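Local coordinates for flavoprotein 390 (Photobacterium phosphoreum, PDB 1FVP) that binds flavin mononucleotide carrying a covalently attached myristate, as a homodimeric, non-fluorescent relative of bacterial luciferase, at residues N111-A114 against S115-N118. Sequence-based numbering, arbitrary orientation.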
ATOM      1  N   ASN A 111      18.195  -7.453  15.124  1.00 26.48           N
ATOM      2  CA  ASN A 111      18.141  -7.356  16.618  1.00 26.60           C
ATOM      3  C   ASN A 111      19.510  -6.821  17.005  1.00 26.96           C
ATOM      4  O   ASN A 111      19.651  -6.108  17.995  1.00 27.00           O
ATOM      5  CB  ASN A 111      17.615  -8.661  17.162  1.00 26.32           C
ATOM      6  CG  ASN A 111      16.092  -8.638  17.064  1.00 25.51           C
ATOM      7  OD1 ASN A 111      15.574  -7.622  16.577  1.00 24.78           O
ATOM      8  ND2 ASN A 111      15.505  -9.729  17.525  1.00 25.75           N
ATOM      9  N   ALA A 112      20.405  -7.202  16.112  1.00 27.25           N
ATOM     10  CA  ALA A 112      21.821  -6.884  16.173  1.00 28.16           C
ATOM     11  C   ALA A 112      22.058  -5.431  15.751  1.00 28.70           C
ATOM     12  O   ALA A 112      22.903  -4.765  16.390  1.00 28.88           O
ATOM     13  CB  ALA A 112      22.615  -7.865  15.326  1.00 27.92           C
ATOM     14  N   SER A 113      21.330  -5.015  14.727  1.00 28.51           N
ATOM     15  CA  SER A 113      21.474  -3.630  14.248  1.00 28.54           C
ATOM     16  C   SER A 113      20.809  -2.754  15.302  1.00 29.30           C
ATOM     17  O   SER A 113      21.454  -1.834  15.835  1.00 30.10           O
ATOM     18  CB  SER A 113      20.957  -3.386  12.861  1.00 27.69           C
ATOM     19  OG  SER A 113      21.873  -3.832  11.884  1.00 27.84           O
ATOM     20  N   ALA A 114      19.562  -3.060  15.597  1.00 29.88           N
ATOM     21  CA  ALA A 114      18.819  -2.287  16.620  1.00 30.47           C
ATOM     22  C   ALA A 114      19.786  -1.990  17.768  1.00 31.11           C
ATOM     23  O   ALA A 114      19.881  -0.838  18.226  1.00 31.80           O
ATOM     24  CB  ALA A 114      17.618  -3.060  17.103  1.00 30.35           C
ATOM     25  N   SER A 115      20.496  -3.038  18.176  1.00 31.21           N
ATOM     26  CA  SER A 115      21.489  -2.910  19.254  1.00 31.18           C
ATOM     27  C   SER A 115      22.437  -1.742  18.946  1.00 30.77           C
ATOM     28  O   SER A 115      22.476  -0.738  19.649  1.00 30.21           O
ATOM     29  CB  SER A 115      22.304  -4.184  19.447  1.00 31.58           C
ATOM     30  OG  SER A 115      23.156  -4.056  20.578  1.00 31.97           O
ATOM     31  N   LYS A 116      23.177  -1.942  17.888  1.00 30.84           N
ATOM     32  CA  LYS A 116      24.179  -1.047  17.330  1.00 31.75           C
ATOM     33  C   LYS A 116      23.784   0.410  17.468  1.00 32.81           C
ATOM     34  O   LYS A 116      24.403   1.142  18.265  1.00 34.15           O
ATOM     35  CB  LYS A 116      24.497  -1.401  15.881  1.00 31.12           C
ATOM     36  CG  LYS A 116      25.204  -0.313  15.094  1.00 31.39           C
ATOM     37  CD  LYS A 116      26.122  -0.880  14.041  1.00 31.58           C
ATOM     38  CE  LYS A 116      25.450  -1.806  13.063  1.00 31.74           C
ATOM     39  NZ  LYS A 116      25.677  -1.250  11.688  1.00 32.65           N
ATOM     40  N   TYR A 117      22.781   0.853  16.742  1.00 32.96           N
ATOM     41  CA  TYR A 117      22.293   2.240  16.774  1.00 32.55           C
ATOM     42  C   TYR A 117      21.635   2.543  18.118  1.00 33.53           C
ATOM     43  O   TYR A 117      20.897   3.526  18.300  1.00 33.14           O
ATOM     44  CB  TYR A 117      21.361   2.448  15.569  1.00 30.61           C
ATOM     45  CG  TYR A 117      21.908   2.079  14.209  1.00 29.05           C
ATOM     46  CD1 TYR A 117      22.754   2.938  13.501  1.00 28.70           C
ATOM     47  CD2 TYR A 117      21.591   0.876  13.581  1.00 28.15           C
ATOM     48  CE1 TYR A 117      23.253   2.626  12.244  1.00 27.58           C
ATOM     49  CE2 TYR A 117      22.084   0.543  12.330  1.00 27.09           C
ATOM     50  CZ  TYR A 117      22.915   1.414  11.651  1.00 27.30           C
ATOM     51  OH  TYR A 117      23.392   1.066  10.414  1.00 26.23           O
ATOM     52  N   ASN A 118      21.902   1.698  19.091  1.00 35.09           N
ATOM     53  CA  ASN A 118      21.378   1.766  20.457  1.00 37.18           C
ATOM     54  C   ASN A 118      19.900   2.176  20.430  1.00 37.68           C
ATOM     55  O   ASN A 118      19.492   2.978  21.286  1.00 37.92           O
ATOM     56  CB  ASN A 118      22.247   2.616  21.379  1.00 39.08           C
ATOM     57  CG  ASN A 118      23.171   1.841  22.302  1.00 40.45           C
ATOM     58  OD1 ASN A 118      24.185   1.235  21.906  1.00 40.55           O
ATOM     59  ND2 ASN A 118      22.842   1.839  23.606  1.00 41.09           N
TER
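Ser-113 and Tyr-117, one turn apart at the C-terminal end of helix 100-116, send their hydroxyls to the same carboxylate: Asp-83 of helix 80-87 accepts Ser-113 OG on OD2 and Tyr-117 OH on OD1. Between the two, Ser-113 CB packs against ring atom CE2 of Tyr-117 at 4.1 Å. The phenol lies alongside the helix because its CG is turned beside the backbone N (chi1 -53°), which also brings CD2 to 3.5 Å from Ser-113 O. Ser-113 O also accepts a bond from Tyr-117 N at 3.1 Å, almost in line with the C=O. One residue earlier, Lys-116 N meets Ala-112 O at 3.2 Å in a nearly straight bond (175° at the hydrogen). Lys-116 sets CG over the centre of the Tyr-117 ring, 4.0 Å above its plane, and its bent chain returns NZ to Tyr-117 OH in a weak 3.5 Å bond. Just after Tyr-117, Asn-118, with positive phi, fits the C-prime position of a Schellman motif ending this helix of a beta-alpha-beta unit. The two hydroxyls thus share one carboxylate, which Lys-116 NZ approaches only as a long, weak ion pair, tying the helix end to helix 80-87, and the ammonium would probably favour the charged form of Asp-83.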